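Local coordinates for protein PHOX (PDB 4A9V) that hydrolyses phosphate monoesters as an alkaline phosphatase, a beta-propeller enzyme whose cofactor combines an oxo-bridged pair of irons with calcium ions, at residues E90-Y94 and R95-P99; S558-P561 and E562-P565. All coordinates share one frame; numbering follows the deposited sequence.

Interaction 1 of 2, residues E90-Y94 and R95-P99; sequences EYTNY and RYLYP. With FEO (mu-oxo-diiron), chain S; EDO (1,2-ethanediol), chain J.
The backbone carbonyl of N93 starts the single helical turn 94-97 by accepting two amides: N93 O takes hydrogen bonds from Y96 N and L97 N, each at 2.9 Å. N93 holds the N-cap position, but its side chain turns to N67 instead of capping the turn. Side chains pack along the same turn. Those of Y94 and Y98 lie side by side and point the same way, their rings inclined at 38°, and Y94 CD1 meets Y98 CE2 at 3.6 Å. At the edge of the Y94 ring, near its plane, comes L97 CD2. That methyl also closes on T92, whose side chain L97 crosses at about a right angle, with L97 CD2 3.5 Å from T92 OG1. The T92 hydroxyl sits anti to the backbone N (chi1 -174°), which turns it to L97 as well as to D66, its hydrogen-bond partner. The hydroxyls of Y94, Y96 and Y98 each bond to a backbone carbonyl elsewhere: Y94 to that of I225, Y96 to that of G553, Y98 to that of D109. With alanine at Y94, the Y98 ring and L97 CD2 would probably lose their aromatic neighbour, and the I225 carbonyl this donor. Metal chemistry enters through E90, its chain extended so that OE2 binds FE1 of the mu-oxo-diiron group at 2.0 Å, alongside C179 and E194. At the far end Y98 O accepts from O2 of a 1,2-ethanediol, probably from the crystallisation liquor, at 2.8 Å. One continuous stretch thus carries an iron ligand at E90 and then three tyrosines, in and just after a helical turn, whose hydroxyls bond to carbonyls of other parts of the chain.

Interaction 2 of 2, residues S558-P561 and E562-P565; sequences STFP and EHLP
H563 folds back on T559 and meets it twice, once through the backbone and once through the side chain. H563 N donates to T559 O at 2.8 Å, its N-H...O angle 151°; this closes the turn over three intervening residues. The imidazole then brings ND1 within 2.8 Å of T559 OG1, a hydrogen bond in which either atom could be the donor. The hydroxyl lies at the ring's edge, in its plane, because T559 chi1 of 54° sets OG1 between the backbone N and the carbonyl carbon, facing H563. Two waters widen the join: one donates to T559 O and accepts from L564 N, and the other links T559 OG1 with L564 O. P561, preceded by a cis peptide bond, lies within the bend. Its carbonyl carbon lies 4.0 Å above one face of the H563 ring, offset toward the rim, while its CB sits 3.7 Å above the centre of the F560 ring. F560 in turn brings its CA to 3.6 Å from H563 CE1. Just upstream, S558 OG accepts from F560 N at 3.0 Å in an ST turn, and D22 binds both that hydroxyl and T559 N. The bend lies at the surface, in the connection from strand 544-550 to strand 572-578, neighbours in a four-stranded antiparallel sheet. E562 forms a salt bridge to R570, F560 packs on M574 of strand 572-578, and P561 touches both that strand and strand 30-37 beside it.

From the N terminus, interaction 1 comes first: leaving strand 82-89 of one four-stranded antiparallel sheet, the chain passes the diiron centre, makes the turn 94-97 and runs on toward helix 107-115 before returning as strand 118-127. Interaction 2 bends the connection between strands 544-550 and 572-578 in the sheet that sets strand 30-37, near the N terminus, beside strand 572-578, near the C terminus. The two contacts are in series, neither nested nor crossed, with centres about 16 Å apart and nearest atoms about 5 Å apart, not touching. Y96 O, bonded to K568, links the loop after strand 82-89 to the loop after strand 544-550.

Interaction 1 of 2, residues E90-Y94 and R95-P99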
loop_
_atom_site.group_PDB
_atom_site.type_symbol
_atom_site.label_atom_id
_atom_site.label_comp_id
_atom_site.label_asym_id
_atom_site.label_seq_id
_atom_site.Cartn_x
_atom_site.Cartn_y
_atom_site.Cartn_z
ATOM N N GLU A 90 5.519 1.016 -7.408
ATOM C CA GLU A 90 6.077 1.587 -6.184
ATOM C C GLU A 90 7.515 2.083 -6.336
ATOM O O GLU A 90 7.864 3.143 -5.826
ATOM C CB GLU A 90 5.978 0.593 -5.032
ATOM C CG GLU A 90 6.297 1.239 -3.690
ATOM C CD GLU A 90 6.294 0.269 -2.531
ATOM O OE1 GLU A 90 6.856 -0.835 -2.681
ATOM O OE2 GLU A 90 5.792 0.651 -1.443
ATOM N N TYR A 91 8.375 1.286 -6.957
ATOM C CA TYR A 91 9.788 1.632 -7.064
ATOM C C TYR A 91 10.386 0.785 -8.169
ATOM O O TYR A 91 9.645 0.167 -8.941
ATOM C CB TYR A 91 10.520 1.484 -5.712
ATOM C CG TYR A 91 10.701 0.071 -5.204
ATOM C CD1 TYR A 91 9.647 -0.632 -4.633
ATOM C CD2 TYR A 91 11.953 -0.518 -5.180
ATOM C CE1 TYR A 91 9.831 -1.885 -4.078
ATOM C CE2 TYR A 91 12.148 -1.775 -4.640
ATOM C CZ TYR A 91 11.085 -2.448 -4.075
ATOM O OH TYR A 91 11.243 -3.707 -3.542
ATOM N N THR A 92 11.701 0.832 -8.321
ATOM C CA THR A 92 12.333 0.097 -9.403
ATOM C C THR A 92 13.586 -0.608 -8.917
ATOM O O THR A 92 14.091 -0.337 -7.833
ATOM C CB THR A 92 12.616 1.004 -10.627
ATOM O OG1 THR A 92 13.101 0.214 -11.723
ATOM C CG2 THR A 92 13.633 2.083 -10.293
ATOM N N ASN A 93 14.041 -1.560 -9.716
ATOM C CA ASN A 93 15.142 -2.438 -9.351
ATOM C C ASN A 93 16.322 -2.143 -10.266
ATOM O O ASN A 93 16.298 -2.505 -11.445
ATOM C CB ASN A 93 14.692 -3.882 -9.550
ATOM C CG ASN A 93 13.343 -4.154 -8.907
ATOM O OD1 ASN A 93 13.179 -3.990 -7.701
ATOM N ND2 ASN A 93 12.354 -4.509 -9.719
ATOM N N TYR A 94 17.277 -1.354 -9.785
ATOM C CA TYR A 94 18.346 -0.866 -10.648
ATOM C C TYR A 94 19.108 -2.008 -11.337
ATOM O O TYR A 94 19.602 -1.838 -12.448
ATOM C CB TYR A 94 19.326 0.014 -9.867
ATOM C CG TYR A 94 18.756 1.330 -9.360
ATOM C CD1 TYR A 94 17.643 1.918 -9.943
ATOM C CD2 TYR A 94 19.381 2.017 -8.334
ATOM C CE1 TYR A 94 17.185 3.158 -9.527
ATOM C CE2 TYR A 94 18.941 3.265 -7.926
ATOM C CZ TYR A 94 17.872 3.851 -8.562
ATOM O OH TYR A 94 17.385 5.078 -8.167
ATOM N N ARG A 95 19.215 -3.163 -10.683
ATOM C CA ARG A 95 19.924 -4.283 -11.297
ATOM C C ARG A 95 19.305 -4.729 -12.610
ATOM O O ARG A 95 19.996 -5.303 -13.453
ATOM C CB ARG A 95 20.064 -5.464 -10.332
ATOM C CG ARG A 95 18.796 -6.255 -10.085
ATOM C CD ARG A 95 18.998 -7.311 -9.007
ATOM N NE ARG A 95 19.994 -8.302 -9.404
ATOM C CZ ARG A 95 20.895 -8.833 -8.583
ATOM N NH1 ARG A 95 20.856 -8.564 -7.286
ATOM N NH2 ARG A 95 21.721 -9.765 -9.029
ATOM N N TYR A 96 18.012 -4.463 -12.781
ATOM C CA TYR A 96 17.287 -4.836 -13.993
ATOM C C TYR A 96 16.931 -3.634 -14.867
ATOM O O TYR A 96 16.698 -3.789 -16.061
ATOM C CB TYR A 96 16.030 -5.640 -13.649
ATOM C CG TYR A 96 16.311 -6.871 -12.823
ATOM C CD1 TYR A 96 17.230 -7.817 -13.244
ATOM C CD2 TYR A 96 15.634 -7.105 -11.635
ATOM C CE1 TYR A 96 17.492 -8.940 -12.491
ATOM C CE2 TYR A 96 15.876 -8.238 -10.883
ATOM C CZ TYR A 96 16.825 -9.140 -11.306
ATOM O OH TYR A 96 17.126 -10.254 -10.559
ATOM N N LEU A 97 16.844 -2.446 -14.287
ATOM C CA LEU A 97 16.329 -1.290 -15.009
ATOM C C LEU A 97 17.313 -0.808 -16.079
ATOM O O LEU A 97 16.910 -0.417 -17.173
ATOM C CB LEU A 97 16.012 -0.154 -14.034
ATOM C CG LEU A 97 15.464 1.126 -14.674
ATOM C CD1 LEU A 97 14.164 0.859 -15.421
ATOM C CD2 LEU A 97 15.274 2.209 -13.624
ATOM N N TYR A 98 18.594 -0.762 -15.716
ATOM C CA TYR A 98 19.642 -0.203 -16.568
ATOM C C TYR A 98 20.518 -1.334 -17.103
ATOM O O TYR A 98 20.762 -2.305 -16.395
ATOM C CB TYR A 98 20.523 0.759 -15.764
ATOM C CG TYR A 98 19.760 1.847 -15.043
ATOM C CD1 TYR A 98 19.016 2.790 -15.742
ATOM C CD2 TYR A 98 19.794 1.935 -13.659
ATOM C CE1 TYR A 98 18.379 3.829 -15.085
ATOM C CE2 TYR A 98 19.184 2.982 -12.990
ATOM C CZ TYR A 98 18.452 3.906 -13.701
ATOM O OH TYR A 98 17.804 4.906 -12.998
ATOM N N PRO A 99 21.144 -1.133 -18.271
ATOM C CA PRO A 99 22.065 -2.173 -18.747
ATOM C C PRO A 99 23.240 -2.368 -17.799
ATOM O O PRO A 99 23.724 -3.487 -17.636
ATOM C CB PRO A 99 22.551 -1.645 -20.100
ATOM C CG PRO A 99 21.610 -0.564 -20.483
ATOM C CD PRO A 99 21.015 -0.015 -19.218
HETATM FE FE1 FEO S . 5.086 -0.167 0.299
HETATM FE FE2 FEO S . 4.599 -0.596 3.711
HETATM O O FEO S . 4.864 -1.244 1.912
HETATM C C1 EDO J . 21.099 -6.708 -17.627
HETATM O O1 EDO J . 19.890 -6.922 -18.366
HETATM C C2 EDO J . 20.905 -5.565 -16.630
HETATM O O2 EDO J . 19.733 -4.814 -16.990
HETATM O O HOH W 1 4.694 -2.044 -0.693
HETATM O O HOH W 2 7.214 -0.884 0.630
#

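Interaction 2 of 2, residues S558-P561 and E562-P565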
loop_
_atom_site.group_PDB
_atom_site.type_symbol
_atom_site.label_atom_id
_atom_site.label_comp_id
_atom_site.label_asym_id
_atom_site.label_seq_id
_atom_site.Cartn_x
_atom_site.Cartn_y
_atom_site.Cartn_z
ATOM N N SER A 558 15.622 -15.201 -9.736
ATOM C CA SER A 558 14.360 -15.483 -10.423
ATOM C C SER A 558 14.446 -15.173 -11.911
ATOM O O SER A 558 15.120 -14.221 -12.319
ATOM C CB SER A 558 13.217 -14.677 -9.791
ATOM O OG SER A 558 11.972 -14.951 -10.415
ATOM N N THR A 559 13.665 -15.907 -12.701
ATOM C CA THR A 559 13.417 -15.550 -14.092
ATOM C C THR A 559 11.906 -15.460 -14.366
ATOM O O THR A 559 11.468 -15.446 -15.513
ATOM C CB THR A 559 14.077 -16.569 -15.045
ATOM O OG1 THR A 559 13.654 -17.896 -14.708
ATOM C CG2 THR A 559 15.602 -16.494 -14.954
ATOM N N PHE A 560 11.122 -15.328 -13.300
ATOM C CA PHE A 560 9.662 -15.273 -13.396
ATOM C C PHE A 560 9.224 -13.962 -14.060
ATOM O O PHE A 560 9.745 -12.902 -13.709
ATOM C CB PHE A 560 9.090 -15.351 -11.977
ATOM C CG PHE A 560 7.596 -15.306 -11.914
ATOM C CD1 PHE A 560 6.926 -14.097 -11.852
ATOM C CD2 PHE A 560 6.863 -16.475 -11.898
ATOM C CE1 PHE A 560 5.545 -14.060 -11.788
ATOM C CE2 PHE A 560 5.482 -16.447 -11.860
ATOM C CZ PHE A 560 4.826 -15.238 -11.772
ATOM N N PRO A 561 8.198 -14.004 -14.936
ATOM C CA PRO A 561 7.361 -15.140 -15.288
ATOM C C PRO A 561 7.783 -15.884 -16.555
ATOM O O PRO A 561 7.232 -16.945 -16.835
ATOM C CB PRO A 561 5.993 -14.497 -15.512
ATOM C CG PRO A 561 6.315 -13.149 -16.056
ATOM C CD PRO A 561 7.579 -12.729 -15.353
ATOM N N GLU A 562 8.621 -15.280 -17.391
ATOM C CA GLU A 562 8.861 -15.834 -18.726
ATOM C C GLU A 562 9.809 -17.035 -18.706
ATOM O O GLU A 562 9.787 -17.861 -19.622
ATOM C CB GLU A 562 9.384 -14.758 -19.676
ATOM C CG GLU A 562 8.379 -13.654 -19.966
ATOM C CD GLU A 562 9.012 -12.465 -20.661
ATOM O OE1 GLU A 562 9.579 -11.594 -19.968
ATOM O OE2 GLU A 562 8.941 -12.397 -21.906
ATOM N N HIS A 563 10.685 -17.083 -17.707
ATOM C CA HIS A 563 11.661 -18.165 -17.567
ATOM C C HIS A 563 12.426 -18.413 -18.840
ATOM O O HIS A 563 12.700 -19.561 -19.212
ATOM C CB HIS A 563 10.985 -19.438 -17.088
ATOM C CG HIS A 563 10.352 -19.307 -15.731
ATOM N ND1 HIS A 563 11.015 -18.805 -14.668
ATOM C CD2 HIS A 563 9.049 -19.529 -15.310
ATOM C CE1 HIS A 563 10.203 -18.803 -13.599
ATOM N NE2 HIS A 563 8.994 -19.227 -13.995
ATOM N N LEU A 564 12.893 -17.337 -19.453
ATOM C CA LEU A 564 13.860 -17.453 -20.527
ATOM C C LEU A 564 15.209 -17.822 -19.930
ATOM O O LEU A 564 15.489 -17.492 -18.782
ATOM C CB LEU A 564 13.955 -16.134 -21.295
ATOM C CG LEU A 564 12.633 -15.612 -21.866
ATOM C CD1 LEU A 564 12.837 -14.303 -22.612
ATOM C CD2 LEU A 564 11.977 -16.642 -22.774
ATOM N N PRO A 565 16.063 -18.499 -20.709
ATOM C CA PRO A 565 17.387 -18.810 -20.187
ATOM C C PRO A 565 18.186 -17.549 -19.886
ATOM O O PRO A 565 18.236 -16.634 -20.703
ATOM C CB PRO A 565 18.045 -19.621 -21.310
ATOM C CG PRO A 565 17.229 -19.379 -22.526
ATOM C CD PRO A 565 15.848 -19.020 -22.069
HETATM O O HOH W 3 12.767 -14.622 -18.272
HETATM O O HOH W 4 15.077 -19.495 -16.492
#